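Local coordinates for putative capsid protein of prophage (Escherichia coli CFT073, PDB 3BQW) that probably builds the protein shell of a phage head, as a prophage-encoded member of the phage major capsid protein E family, at residues 8-13 with 313-318; 126-131 with 329-334; 43-48 with 297-302. One frame throughout, in Å; residues are numbered along the deposited sequence.

Contact 1: 8-13 with 313-318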
ATOM      1  N   LEU A   8     -14.673 -22.565 -11.999  1.00 35.85           N
ATOM      2  CA  LEU A   8     -14.022 -23.070 -10.800  1.00 35.22           C
ATOM      3  C   LEU A   8     -14.781 -22.553  -9.612  1.00 34.53           C
ATOM      4  O   LEU A   8     -15.203 -21.409  -9.606  1.00 34.54           O
ATOM      5  CB  LEU A   8     -12.569 -22.598 -10.700  1.00 35.25           C
ATOM      6  CG  LEU A   8     -11.611 -23.022 -11.823  1.00 35.68           C
ATOM      7  CD1 LEU A   8     -10.201 -22.648 -11.431  1.00 33.25           C
ATOM      8  CD2 LEU A   8     -11.760 -24.522 -12.126  1.00 33.84           C
ATOM      9  N   ASN A   9     -14.964 -23.395  -8.607  1.00 33.95           N
ATOM     10  CA  ASN A   9     -15.567 -22.933  -7.379  1.00 33.94           C
ATOM     11  C   ASN A   9     -14.510 -22.271  -6.498  1.00 33.39           C
ATOM     12  O   ASN A   9     -13.310 -22.306  -6.782  1.00 32.87           O
ATOM     13  CB  ASN A   9     -16.322 -24.057  -6.656  1.00 34.32           C
ATOM     14  CG  ASN A   9     -15.423 -25.210  -6.235  1.00 35.14           C
ATOM     15  OD1 ASN A   9     -14.378 -25.011  -5.614  1.00 36.84           O
ATOM     16  ND2 ASN A   9     -15.848 -26.433  -6.557  1.00 35.27           N
ATOM     17  N   THR A  10     -14.969 -21.663  -5.426  1.00 33.16           N
ATOM     18  CA  THR A  10     -14.131 -20.751  -4.698  1.00 33.24           C
ATOM     19  C   THR A  10     -13.076 -21.460  -3.842  1.00 32.49           C
ATOM     20  O   THR A  10     -12.002 -20.925  -3.652  1.00 32.03           O
ATOM     21  CB  THR A  10     -14.990 -19.650  -4.012  1.00 34.13           C
ATOM     22  OG1 THR A  10     -15.277 -18.623  -5.006  1.00 34.63           O
ATOM     23  CG2 THR A  10     -14.264 -19.024  -2.813  1.00 32.85           C
ATOM     24  N   ASN A  11     -13.339 -22.681  -3.392  1.00 32.33           N
ATOM     25  CA  ASN A  11     -12.277 -23.498  -2.792  1.00 32.41           C
ATOM     26  C   ASN A  11     -11.110 -23.707  -3.759  1.00 31.79           C
ATOM     27  O   ASN A  11      -9.953 -23.720  -3.349  1.00 31.48           O
ATOM     28  CB  ASN A  11     -12.799 -24.865  -2.363  1.00 32.81           C
ATOM     29  CG  ASN A  11     -13.756 -24.802  -1.195  1.00 34.51           C
ATOM     30  OD1 ASN A  11     -13.845 -23.807  -0.469  1.00 40.16           O
ATOM     31  ND2 ASN A  11     -14.473 -25.891  -0.996  1.00 38.28           N
ATOM     32  N   GLN A  12     -11.423 -23.876  -5.037  1.00 31.43           N
ATOM     33  CA  GLN A  12     -10.397 -24.076  -6.073  1.00 31.93           C
ATOM     34  C   GLN A  12      -9.574 -22.812  -6.280  1.00 30.74           C
ATOM     35  O   GLN A  12      -8.345 -22.851  -6.392  1.00 30.88           O
ATOM     36  CB  GLN A  12     -11.049 -24.563  -7.379  1.00 31.43           C
ATOM     37  CG  GLN A  12     -11.608 -26.001  -7.239  1.00 34.42           C
ATOM     38  CD  GLN A  12     -12.680 -26.392  -8.281  1.00 35.09           C
ATOM     39  OE1 GLN A  12     -12.735 -25.855  -9.391  1.00 40.31           O
ATOM     40  NE2 GLN A  12     -13.525 -27.338  -7.911  1.00 38.90           N
ATOM     41  N   LEU A  13     -10.255 -21.678  -6.290  1.00 30.15           N
ATOM     42  CA  LEU A  13      -9.579 -20.382  -6.381  1.00 29.14           C
ATOM     43  C   LEU A  13      -8.781 -20.040  -5.111  1.00 28.61           C
ATOM     44  O   LEU A  13      -7.671 -19.509  -5.205  1.00 28.40           O
ATOM     45  CB  LEU A  13     -10.600 -19.286  -6.696  1.00 29.54           C
ATOM     46  CG  LEU A  13     -11.516 -19.487  -7.915  1.00 29.21           C
ATOM     47  CD1 LEU A  13     -12.573 -18.412  -7.946  1.00 30.27           C
ATOM     48  CD2 LEU A  13     -10.749 -19.510  -9.212  1.00 29.31           C
ATOM     49  N   PHE A 313      -9.636 -11.453   0.959  1.00 25.50           N
ATOM     50  CA  PHE A 313      -9.975 -11.591  -0.462  1.00 26.01           C
ATOM     51  C   PHE A 313     -11.006 -12.669  -0.645  1.00 26.10           C
ATOM     52  O   PHE A 313     -11.007 -13.667   0.075  1.00 27.33           O
ATOM     53  CB  PHE A 313      -8.737 -11.984  -1.288  1.00 26.74           C
ATOM     54  CG  PHE A 313      -7.532 -11.146  -0.993  1.00 26.95           C
ATOM     55  CD1 PHE A 313      -7.548  -9.776  -1.254  1.00 26.61           C
ATOM     56  CD2 PHE A 313      -6.386 -11.722  -0.456  1.00 27.30           C
ATOM     57  CE1 PHE A 313      -6.436  -8.978  -0.970  1.00 27.46           C
ATOM     58  CE2 PHE A 313      -5.271 -10.945  -0.167  1.00 27.56           C
ATOM     59  CZ  PHE A 313      -5.289  -9.571  -0.418  1.00 27.23           C
ATOM     60  N   TYR A 314     -11.859 -12.478  -1.636  1.00 25.85           N
ATOM     61  CA  TYR A 314     -12.837 -13.475  -2.015  1.00 25.80           C
ATOM     62  C   TYR A 314     -12.934 -13.512  -3.543  1.00 25.51           C
ATOM     63  O   TYR A 314     -13.549 -12.641  -4.151  1.00 23.91           O
ATOM     64  CB  TYR A 314     -14.189 -13.170  -1.390  1.00 25.37           C
ATOM     65  CG  TYR A 314     -15.173 -14.262  -1.573  1.00 26.15           C
ATOM     66  CD1 TYR A 314     -15.262 -15.302  -0.646  1.00 26.64           C
ATOM     67  CD2 TYR A 314     -16.032 -14.273  -2.673  1.00 24.87           C
ATOM     68  CE1 TYR A 314     -16.169 -16.333  -0.836  1.00 26.39           C
ATOM     69  CE2 TYR A 314     -16.936 -15.271  -2.846  1.00 25.46           C
ATOM     70  CZ  TYR A 314     -17.002 -16.297  -1.932  1.00 25.78           C
ATOM     71  OH  TYR A 314     -17.916 -17.293  -2.114  1.00 27.06           O
ATOM     72  N   PRO A 315     -12.297 -14.520  -4.154  1.00 26.15           N
ATOM     73  CA  PRO A 315     -12.274 -14.696  -5.592  1.00 26.63           C
ATOM     74  C   PRO A 315     -13.469 -15.483  -6.108  1.00 26.85           C
ATOM     75  O   PRO A 315     -13.984 -16.371  -5.421  1.00 27.47           O
ATOM     76  CB  PRO A 315     -10.960 -15.438  -5.810  1.00 27.04           C
ATOM     77  CG  PRO A 315     -10.858 -16.329  -4.612  1.00 27.72           C
ATOM     78  CD  PRO A 315     -11.487 -15.545  -3.474  1.00 26.87           C
ATOM     79  N   LYS A 316     -13.941 -15.112  -7.294  1.00 26.93           N
ATOM     80  CA  LYS A 316     -15.086 -15.763  -7.924  1.00 26.85           C
ATOM     81  C   LYS A 316     -14.739 -15.979  -9.368  1.00 25.97           C
ATOM     82  O   LYS A 316     -14.131 -15.117  -9.975  1.00 25.20           O
ATOM     83  CB  LYS A 316     -16.336 -14.869  -7.893  1.00 26.83           C
ATOM     84  CG  LYS A 316     -16.837 -14.466  -6.521  1.00 28.19           C
ATOM     85  CD  LYS A 316     -18.008 -13.450  -6.610  1.00 28.02           C
ATOM     86  CE  LYS A 316     -19.333 -14.078  -7.110  1.00 29.03           C
ATOM     87  NZ  LYS A 316     -19.800 -15.222  -6.267  1.00 30.52           N
ATOM     88  N   ASN A 317     -15.143 -17.119  -9.918  1.00 25.86           N
ATOM     89  CA  ASN A 317     -15.042 -17.371 -11.361  1.00 26.01           C
ATOM     90  C   ASN A 317     -16.440 -17.774 -11.851  1.00 26.67           C
ATOM     91  O   ASN A 317     -17.106 -18.570 -11.200  1.00 25.97           O
ATOM     92  CB  ASN A 317     -13.999 -18.463 -11.636  1.00 25.13           C
ATOM     93  CG  ASN A 317     -13.920 -18.887 -13.128  1.00 25.39           C
ATOM     94  OD1 ASN A 317     -13.800 -18.062 -14.049  1.00 24.03           O
ATOM     95  ND2 ASN A 317     -13.936 -20.178 -13.349  1.00 21.13           N
ATOM     96  N   TRP A 318     -16.906 -17.203 -12.961  1.00 27.83           N
ATOM     97  CA  TRP A 318     -18.218 -17.584 -13.500  1.00 29.18           C
ATOM     98  C   TRP A 318     -18.266 -17.367 -14.998  1.00 30.54           C
ATOM     99  O   TRP A 318     -17.482 -16.604 -15.538  1.00 30.07           O
ATOM    100  CB  TRP A 318     -19.388 -16.852 -12.787  1.00 28.86           C
ATOM    101  CG  TRP A 318     -19.553 -15.404 -13.174  1.00 28.26           C
ATOM    102  CD1 TRP A 318     -20.391 -14.895 -14.127  1.00 28.18           C
ATOM    103  CD2 TRP A 318     -18.849 -14.286 -12.624  1.00 29.32           C
ATOM    104  NE1 TRP A 318     -20.243 -13.528 -14.211  1.00 28.71           N
ATOM    105  CE2 TRP A 318     -19.313 -13.126 -13.292  1.00 28.54           C
ATOM    106  CE3 TRP A 318     -17.872 -14.148 -11.628  1.00 29.51           C
ATOM    107  CZ2 TRP A 318     -18.827 -11.856 -13.004  1.00 28.86           C
ATOM    108  CZ3 TRP A 318     -17.385 -12.874 -11.345  1.00 28.65           C
ATOM    109  CH2 TRP A 318     -17.866 -11.747 -12.029  1.00 28.38           C
TER
HETATM  110  O   HOH W   1     -16.276 -19.293  -8.123  1.00 20.66           O

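Contact 2: 126-131 with 329-334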
ATOM      1  N   ARG A 126      -3.833 -12.859  -9.929  1.00 23.35           N
ATOM      2  CA  ARG A 126      -2.618 -12.176  -9.487  1.00 24.87           C
ATOM      3  C   ARG A 126      -2.676 -10.673  -9.754  1.00 24.63           C
ATOM      4  O   ARG A 126      -2.219  -9.881  -8.956  1.00 24.23           O
ATOM      5  CB  ARG A 126      -1.347 -12.765 -10.136  1.00 24.53           C
ATOM      6  CG  ARG A 126      -0.943 -14.138  -9.578  1.00 25.98           C
ATOM      7  CD  ARG A 126       0.471 -14.575  -9.992  1.00 27.69           C
ATOM      8  NE  ARG A 126       0.801 -14.353 -11.407  1.00 28.31           N
ATOM      9  CZ  ARG A 126       0.526 -15.191 -12.402  1.00 30.58           C
ATOM     10  NH1 ARG A 126      -0.098 -16.343 -12.188  1.00 33.92           N
ATOM     11  NH2 ARG A 126       0.877 -14.872 -13.642  1.00 31.06           N
ATOM     12  N   ARG A 127      -3.228 -10.304 -10.894  1.00 25.21           N
ATOM     13  CA  ARG A 127      -3.355  -8.906 -11.304  1.00 26.71           C
ATOM     14  C   ARG A 127      -4.389  -8.178 -10.425  1.00 25.40           C
ATOM     15  O   ARG A 127      -4.207  -7.016 -10.071  1.00 24.91           O
ATOM     16  CB  ARG A 127      -3.741  -8.923 -12.784  1.00 27.12           C
ATOM     17  CG  ARG A 127      -4.121  -7.647 -13.466  1.00 30.51           C
ATOM     18  CD  ARG A 127      -4.402  -7.963 -14.972  1.00 32.39           C
ATOM     19  NE  ARG A 127      -3.169  -8.407 -15.644  1.00 36.67           N
ATOM     20  CZ  ARG A 127      -2.931  -9.609 -16.186  1.00 40.02           C
ATOM     21  NH1 ARG A 127      -3.845 -10.587 -16.220  1.00 41.50           N
ATOM     22  NH2 ARG A 127      -1.743  -9.832 -16.735  1.00 40.21           N
ATOM     23  N   GLN A 128      -5.460  -8.879 -10.053  1.00 23.75           N
ATOM     24  CA  GLN A 128      -6.469  -8.313  -9.151  1.00 23.34           C
ATOM     25  C   GLN A 128      -5.939  -8.071  -7.729  1.00 23.10           C
ATOM     26  O   GLN A 128      -6.193  -7.042  -7.133  1.00 21.95           O
ATOM     27  CB  GLN A 128      -7.728  -9.177  -9.140  1.00 22.73           C
ATOM     28  CG  GLN A 128      -8.518  -9.015 -10.410  1.00 21.84           C
ATOM     29  CD  GLN A 128      -9.514 -10.124 -10.625  1.00 23.04           C
ATOM     30  OE1 GLN A 128      -9.780 -10.931  -9.729  1.00 22.97           O
ATOM     31  NE2 GLN A 128     -10.063 -10.187 -11.825  1.00 23.13           N
ATOM     32  N   ILE A 129      -5.172  -9.012  -7.196  1.00 24.24           N
ATOM     33  CA  ILE A 129      -4.514  -8.798  -5.900  1.00 23.58           C
ATOM     34  C   ILE A 129      -3.504  -7.645  -5.970  1.00 23.94           C
ATOM     35  O   ILE A 129      -3.413  -6.849  -5.052  1.00 24.31           O
ATOM     36  CB  ILE A 129      -3.834 -10.082  -5.397  1.00 23.93           C
ATOM     37  CG1 ILE A 129      -4.881 -11.175  -5.153  1.00 23.09           C
ATOM     38  CG2 ILE A 129      -3.048  -9.814  -4.118  1.00 21.53           C
ATOM     39  CD1 ILE A 129      -5.943 -10.825  -4.171  1.00 23.97           C
ATOM     40  N   ASN A 130      -2.762  -7.545  -7.063  1.00 24.13           N
ATOM     41  CA  ASN A 130      -1.824  -6.467  -7.235  1.00 24.31           C
ATOM     42  C   ASN A 130      -2.554  -5.138  -7.166  1.00 23.94           C
ATOM     43  O   ASN A 130      -2.017  -4.187  -6.643  1.00 24.18           O
ATOM     44  CB  ASN A 130      -1.097  -6.523  -8.600  1.00 24.16           C
ATOM     45  CG  ASN A 130      -0.020  -7.608  -8.691  1.00 27.28           C
ATOM     46  OD1 ASN A 130       0.448  -7.896  -9.794  1.00 31.66           O
ATOM     47  ND2 ASN A 130       0.375  -8.206  -7.570  1.00 27.12           N
ATOM     48  N   ALA A 131      -3.737  -5.060  -7.770  1.00 23.44           N
ATOM     49  CA  ALA A 131      -4.494  -3.824  -7.811  1.00 23.37           C
ATOM     50  C   ALA A 131      -5.061  -3.457  -6.435  1.00 23.71           C
ATOM     51  O   ALA A 131      -5.147  -2.273  -6.090  1.00 23.60           O
ATOM     52  CB  ALA A 131      -5.606  -3.925  -8.822  1.00 23.07           C
ATOM     53  N   VAL A 329     -13.321 -13.649 -13.965  1.00 24.51           N
ATOM     54  CA  VAL A 329     -12.795 -13.864 -12.622  1.00 24.55           C
ATOM     55  C   VAL A 329     -12.838 -12.493 -11.936  1.00 24.21           C
ATOM     56  O   VAL A 329     -12.661 -11.440 -12.566  1.00 23.66           O
ATOM     57  CB  VAL A 329     -11.367 -14.522 -12.592  1.00 24.64           C
ATOM     58  CG1 VAL A 329     -10.295 -13.591 -13.095  1.00 25.61           C
ATOM     59  CG2 VAL A 329     -11.014 -14.950 -11.195  1.00 26.01           C
ATOM     60  N   GLN A 330     -13.123 -12.512 -10.647  1.00 24.03           N
ATOM     61  CA  GLN A 330     -13.278 -11.295  -9.873  1.00 23.82           C
ATOM     62  C   GLN A 330     -12.863 -11.551  -8.435  1.00 23.39           C
ATOM     63  O   GLN A 330     -13.133 -12.622  -7.883  1.00 24.66           O
ATOM     64  CB  GLN A 330     -14.741 -10.876  -9.922  1.00 23.79           C
ATOM     65  CG  GLN A 330     -15.090  -9.653  -9.140  1.00 24.14           C
ATOM     66  CD  GLN A 330     -16.556  -9.370  -9.200  1.00 26.17           C
ATOM     67  OE1 GLN A 330     -17.355 -10.193  -8.776  1.00 28.60           O
ATOM     68  NE2 GLN A 330     -16.931  -8.215  -9.756  1.00 24.67           N
ATOM     69  N   THR A 331     -12.238 -10.565  -7.815  1.00 23.15           N
ATOM     70  CA  THR A 331     -11.790 -10.664  -6.435  1.00 22.86           C
ATOM     71  C   THR A 331     -12.348  -9.496  -5.593  1.00 23.15           C
ATOM     72  O   THR A 331     -12.064  -8.319  -5.861  1.00 22.50           O
ATOM     73  CB  THR A 331     -10.250 -10.678  -6.359  1.00 22.74           C
ATOM     74  OG1 THR A 331      -9.745 -11.662  -7.274  1.00 23.88           O
ATOM     75  CG2 THR A 331      -9.774 -10.999  -4.930  1.00 22.67           C
ATOM     76  N   HIS A 332     -13.139  -9.853  -4.582  1.00 22.73           N
ATOM     77  CA  HIS A 332     -13.685  -8.923  -3.599  1.00 22.80           C
ATOM     78  C   HIS A 332     -12.704  -8.662  -2.465  1.00 22.57           C
ATOM     79  O   HIS A 332     -12.043  -9.571  -1.983  1.00 22.19           O
ATOM     80  CB  HIS A 332     -14.978  -9.491  -3.001  1.00 23.60           C
ATOM     81  CG  HIS A 332     -16.120  -9.530  -3.962  1.00 22.95           C
ATOM     82  ND1 HIS A 332     -16.087 -10.264  -5.126  1.00 25.74           N
ATOM     83  CD2 HIS A 332     -17.322  -8.916  -3.942  1.00 24.05           C
ATOM     84  CE1 HIS A 332     -17.226 -10.110  -5.774  1.00 24.20           C
ATOM     85  NE2 HIS A 332     -17.986  -9.280  -5.084  1.00 24.73           N
ATOM     86  N   SER A 333     -12.625  -7.405  -2.043  1.00 22.80           N
ATOM     87  CA  SER A 333     -11.820  -6.984  -0.874  1.00 22.52           C
ATOM     88  C   SER A 333     -12.255  -5.595  -0.376  1.00 22.35           C
ATOM     89  O   SER A 333     -12.637  -4.742  -1.174  1.00 21.67           O
ATOM     90  CB  SER A 333     -10.331  -6.938  -1.235  1.00 22.33           C
ATOM     91  OG  SER A 333      -9.520  -6.887  -0.077  1.00 20.91           O
ATOM     92  N   ALA A 334     -12.159  -5.373   0.936  1.00 22.21           N
ATOM     93  CA  ALA A 334     -12.541  -4.088   1.553  1.00 22.04           C
ATOM     94  C   ALA A 334     -11.493  -3.665   2.575  1.00 21.75           C
ATOM     95  O   ALA A 334     -11.780  -3.583   3.751  1.00 22.30           O
ATOM     96  CB  ALA A 334     -13.950  -4.187   2.207  1.00 21.46           C
TER

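Contact 3: 43-48 with 297-302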
ATOM      1  N   SER A  43     -16.062  -9.391  10.618  1.00 25.38           N
ATOM      2  CA  SER A  43     -17.281 -10.096  10.211  1.00 26.42           C
ATOM      3  C   SER A  43     -18.429  -9.119  10.019  1.00 25.46           C
ATOM      4  O   SER A  43     -19.548  -9.501   9.668  1.00 25.92           O
ATOM      5  CB  SER A  43     -17.660 -11.125  11.276  1.00 26.61           C
ATOM      6  OG  SER A  43     -17.633 -10.483  12.556  1.00 31.40           O
ATOM      7  N   THR A  44     -18.156  -7.857  10.294  1.00 25.23           N
ATOM      8  CA  THR A  44     -19.065  -6.769   9.935  1.00 24.75           C
ATOM      9  C   THR A  44     -18.549  -6.050   8.670  1.00 25.27           C
ATOM     10  O   THR A  44     -17.347  -6.063   8.350  1.00 24.31           O
ATOM     11  CB  THR A  44     -19.213  -5.796  11.092  1.00 24.34           C
ATOM     12  OG1 THR A  44     -17.913  -5.395  11.542  1.00 23.11           O
ATOM     13  CG2 THR A  44     -19.960  -6.462  12.264  1.00 23.02           C
ATOM     14  N   GLN A  45     -19.485  -5.459   7.949  1.00 25.84           N
ATOM     15  CA  GLN A  45     -19.198  -4.700   6.754  1.00 26.51           C
ATOM     16  C   GLN A  45     -18.241  -3.590   7.070  1.00 26.17           C
ATOM     17  O   GLN A  45     -17.283  -3.372   6.333  1.00 26.51           O
ATOM     18  CB  GLN A  45     -20.473  -4.102   6.195  1.00 26.55           C
ATOM     19  CG  GLN A  45     -20.271  -3.304   4.941  1.00 30.24           C
ATOM     20  CD  GLN A  45     -21.569  -2.686   4.444  1.00 33.63           C
ATOM     21  OE1 GLN A  45     -22.555  -2.619   5.179  1.00 36.06           O
ATOM     22  NE2 GLN A  45     -21.570  -2.226   3.198  1.00 34.67           N
ATOM     23  N   ASN A  46     -18.529  -2.874   8.157  1.00 25.86           N
ATOM     24  CA  ASN A  46     -17.688  -1.803   8.613  1.00 25.64           C
ATOM     25  C   ASN A  46     -16.633  -2.281   9.575  1.00 25.17           C
ATOM     26  O   ASN A  46     -16.832  -3.228  10.320  1.00 24.29           O
ATOM     27  CB  ASN A  46     -18.520  -0.708   9.280  1.00 26.11           C
ATOM     28  CG  ASN A  46     -19.515  -0.104   8.339  1.00 27.62           C
ATOM     29  OD1 ASN A  46     -20.639   0.213   8.709  1.00 29.21           O
ATOM     30  ND2 ASN A  46     -19.117   0.030   7.100  1.00 28.41           N
ATOM     31  N   ILE A  47     -15.510  -1.577   9.542  1.00 25.86           N
ATOM     32  CA  ILE A  47     -14.409  -1.790  10.459  1.00 25.96           C
ATOM     33  C   ILE A  47     -14.797  -1.169  11.794  1.00 25.92           C
ATOM     34  O   ILE A  47     -15.101   0.025  11.869  1.00 24.95           O
ATOM     35  CB  ILE A  47     -13.087  -1.133   9.954  1.00 26.10           C
ATOM     36  CG1 ILE A  47     -12.688  -1.638   8.561  1.00 26.96           C
ATOM     37  CG2 ILE A  47     -11.951  -1.346  10.965  1.00 27.01           C
ATOM     38  CD1 ILE A  47     -12.702  -3.107   8.462  1.00 28.68           C
ATOM     39  N   MET A  48     -14.764  -1.992  12.838  1.00 25.69           N
ATOM     40  CA  MET A  48     -15.077  -1.580  14.179  1.00 26.57           C
ATOM     41  C   MET A  48     -13.810  -1.505  15.042  1.00 27.07           C
ATOM     42  O   MET A  48     -13.415  -2.492  15.656  1.00 27.19           O
ATOM     43  CB  MET A  48     -16.090  -2.557  14.766  1.00 27.01           C
ATOM     44  CG  MET A  48     -17.376  -2.697  13.930  1.00 27.46           C
ATOM     45  SD  MET A  48     -18.216  -1.142  13.528  1.00 27.22           S
ATOM     46  CE  MET A  48     -19.899  -1.734  13.500  1.00 31.46           C
ATOM     47  N   ALA A 297     -15.986  -6.988   6.110  1.00 23.34           N
ATOM     48  CA  ALA A 297     -16.591  -8.230   5.592  1.00 23.95           C
ATOM     49  C   ALA A 297     -16.838  -8.198   4.083  1.00 23.97           C
ATOM     50  O   ALA A 297     -17.208  -7.174   3.508  1.00 24.06           O
ATOM     51  CB  ALA A 297     -17.919  -8.563   6.323  1.00 22.60           C
ATOM     52  N   ILE A 298     -16.654  -9.361   3.474  1.00 24.99           N
ATOM     53  CA  ILE A 298     -17.035  -9.585   2.093  1.00 25.84           C
ATOM     54  C   ILE A 298     -18.561  -9.579   2.023  1.00 27.06           C
ATOM     55  O   ILE A 298     -19.225 -10.199   2.867  1.00 27.14           O
ATOM     56  CB  ILE A 298     -16.491 -10.910   1.581  1.00 25.67           C
ATOM     57  CG1 ILE A 298     -14.971 -10.995   1.799  1.00 25.31           C
ATOM     58  CG2 ILE A 298     -16.860 -11.091   0.107  1.00 25.15           C
ATOM     59  CD1 ILE A 298     -14.182 -10.062   0.905  1.00 24.71           C
ATOM     60  N   MET A 299     -19.107  -8.860   1.041  1.00 28.60           N
ATOM     61  CA  MET A 299     -20.543  -8.597   0.966  1.00 30.14           C
ATOM     62  C   MET A 299     -21.247  -9.344  -0.189  1.00 31.60           C
ATOM     63  O   MET A 299     -22.465  -9.266  -0.317  1.00 32.61           O
ATOM     64  CB  MET A 299     -20.820  -7.079   0.910  1.00 29.96           C
ATOM     65  CG  MET A 299     -20.589  -6.362   2.262  1.00 30.32           C
ATOM     66  SD  MET A 299     -21.436  -7.091   3.733  1.00 28.75           S
ATOM     67  CE  MET A 299     -23.015  -6.248   3.603  1.00 28.39           C
ATOM     68  N   ASP A 300     -20.480 -10.083  -0.982  1.00 32.75           N
ATOM     69  CA  ASP A 300     -21.000 -10.941  -2.047  1.00 33.46           C
ATOM     70  C   ASP A 300     -21.982 -12.002  -1.525  1.00 34.53           C
ATOM     71  O   ASP A 300     -21.693 -12.699  -0.533  1.00 34.55           O
ATOM     72  CB  ASP A 300     -19.825 -11.646  -2.740  1.00 33.20           C
ATOM     73  CG  ASP A 300     -20.264 -12.491  -3.917  1.00 32.44           C
ATOM     74  OD1 ASP A 300     -20.699 -11.902  -4.932  1.00 31.37           O
ATOM     75  OD2 ASP A 300     -20.161 -13.729  -3.824  1.00 28.84           O
ATOM     76  N   GLN A 301     -23.123 -12.149  -2.210  1.00 35.22           N
ATOM     77  CA  GLN A 301     -24.155 -13.065  -1.739  1.00 36.23           C
ATOM     78  C   GLN A 301     -23.633 -14.479  -1.550  1.00 35.86           C
ATOM     79  O   GLN A 301     -24.011 -15.139  -0.586  1.00 35.79           O
ATOM     80  CB  GLN A 301     -25.406 -13.084  -2.635  1.00 36.27           C
ATOM     81  CG  GLN A 301     -26.547 -13.902  -1.977  1.00 37.82           C
ATOM     82  CD  GLN A 301     -27.858 -13.921  -2.755  1.00 38.17           C
ATOM     83  OE1 GLN A 301     -28.749 -13.084  -2.541  1.00 41.92           O
ATOM     84  NE2 GLN A 301     -28.004 -14.912  -3.635  1.00 40.12           N
ATOM     85  N   GLU A 302     -22.768 -14.947  -2.451  1.00 36.17           N
ATOM     86  CA  GLU A 302     -22.262 -16.322  -2.355  1.00 36.32           C
ATOM     87  C   GLU A 302     -21.287 -16.439  -1.195  1.00 35.83           C
ATOM     88  O   GLU A 302     -21.208 -17.483  -0.539  1.00 36.13           O
ATOM     89  CB  GLU A 302     -21.606 -16.766  -3.664  1.00 36.81           C
ATOM     90  CG  GLU A 302     -21.042 -18.188  -3.651  1.00 39.39           C
ATOM     91  CD  GLU A 302     -22.098 -19.297  -3.600  1.00 44.82           C
ATOM     92  OE1 GLU A 302     -23.314 -19.017  -3.777  1.00 48.53           O
ATOM     93  OE2 GLU A 302     -21.702 -20.473  -3.390  1.00 47.59           O
TER
HETATM   94  O   HOH W   2     -17.186  -4.370   3.779  1.00 26.31           O

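Contact 1: 8-13 with 313-318
Thr10, in the first turn of helix 10-17, faces strand 314-319 with both of its branches at work. OG1 lies beside the backbone N (chi1 -82°), leaving CG2 anti to it; this turns OG1 to the carbonyl of Pro315, where it donates a short hydrogen bond (OG1 to O 2.6 Å) in the carbonyl plane. CG2 meets the Tyr314 ring, off-centre, in a CH-pi contact at 4.3 Å from the ring centroid; the two side chains cross at about a right angle. Threonine suits this place because one small residue offers both a donor and a methyl.

One turn on, Leu13 lays CB against the Pro315 ring, 3.6 Å from CG, while its CD1 rests on the strand backbone, 3.5 Å from Asn317 N. That N donates to a water, 3.0 Å away, which in turn donates to Leu8 O and, weakly, to Thr10 OG1. Leu13 and Asn317 also both touch Ile121 of helix 113-146.

Asn9 OD1 accepts from Gln12 N at 3.2 Å and Gln12 OE1 accepts weakly from Asn9 N, a capping box that starts the helix whose first turn packs on strand 314-319 of the mixed sheet.

Contact 2: 126-131 with 329-334
The carboxamide of Gln128 is the polar centre of this buried contact, gripping strand 327-338 at two points. Its OE1 accepts from Thr331 OG1 at 2.6 Å, in the plane of the amide, and its NE2 donates to Val329 O at 3.0 Å with an N-H...O angle of 148°. The second bond is less ideal: NE2 stands above the plane of the Val329 carbonyl, although that oxygen stays near the plane of the glutamine amide. With one bond on the oxygen and one on the nitrogen, the carboxamide can hardly rotate, and the buried oxygen and one N-H of the amide each have a partner.

Glutamine has the reach for this. CG is anti to the carbonyl carbon (chi1 -74°) and the chain runs extended beyond it, so the amide spans the gap between helix and strand. Thr331 is equally well chosen: it turns OG1 to the amide while CG2, anti to its backbone N, meets Ile129 CD1 at 3.9 Å. Val329 closes the other end, its CG1 3.6 Å from Gln128 NE2.

The backbone behind these residues is fixed by sheet pairing, Thr331 with Pro89 and Gln330 with Lys316, while Gln330 points away and is bonded through NE2 to Lys88 O. The axes of helix 126-131 and strand 329-332 approach to 8.4 Å and cross at -30°; helix 113-146 lies over a sheet in which 327-338 pairs with both 90-92 and 314-319, consistent with the long spine helix on a beta-sheet of HK97-like capsid proteins.

Contact 3: 43-48 with 297-302
Two loops that leave neighbouring parallel strands meet here: the first, 43-48, follows strand 38-41, and the second, 297-302, comes just after that strand's partner in the mixed sheet, 292-295. The direct bond is between backbones, Ala297 N donating to Thr44 O at 2.8 Å with an angle of 162°. The bond is nearly straight at its N-H, yet the nitrogen sits above the plane of the Thr44 carbonyl. Beside this bond the Ala297 methyl presses on the same peptide, CB to Thr44 O 3.3 Å, and the small side chain lets the two backbones approach so closely. A water joins them a second time, donating to Gln45 O at 2.7 Å and to Ala297 O at 2.8 Å.

Bond and water thus link the loops just past the ends of the paired strands; Thr44 OG1 also donates to Asn46 O within 43-48, nearly along its C=O axis, before strand 47-48 pairs with 81-82. Gln45 and Met299 cross at about a right angle. Gln45 is extended, with CG anti to the backbone N (chi1 -179°), whereas Met299 bends at chi2 and chi3 so that SD lies 4.0 Å from Gln45 CB and CE 3.9 Å from Gln45 CD. Met299 is exposed and Gln45 partly so; both also touch a crystal neighbour, which may influence how they lie. Farther along, Asp300 is the N-cap of helix 301-305, where OD2 accepts weakly from Glu302 N.

Contact 2 is the buried one, contact 1 is partly buried, and contact 3 lies at the surface. Contacts 1 and 2 share one sheet, in which strands 314-319 and 327-338 are antiparallel neighbours: helix 10-17 packs on strand 314-319, and helix 113-146 on 327-338 and partly on 313-318 too, where Phe313 meets Ile129. Contact 3 joins loops instead, tied to contact 1 by the Lys316-Asp300 salt bridge and to contact 2 by packing of Ile298 on His332. The chemistry follows the setting: a side-chain amide paired at both ends inside, a hydroxyl, apolar carbons and a water at the helix start, and backbone and water links beside flexible chains outside.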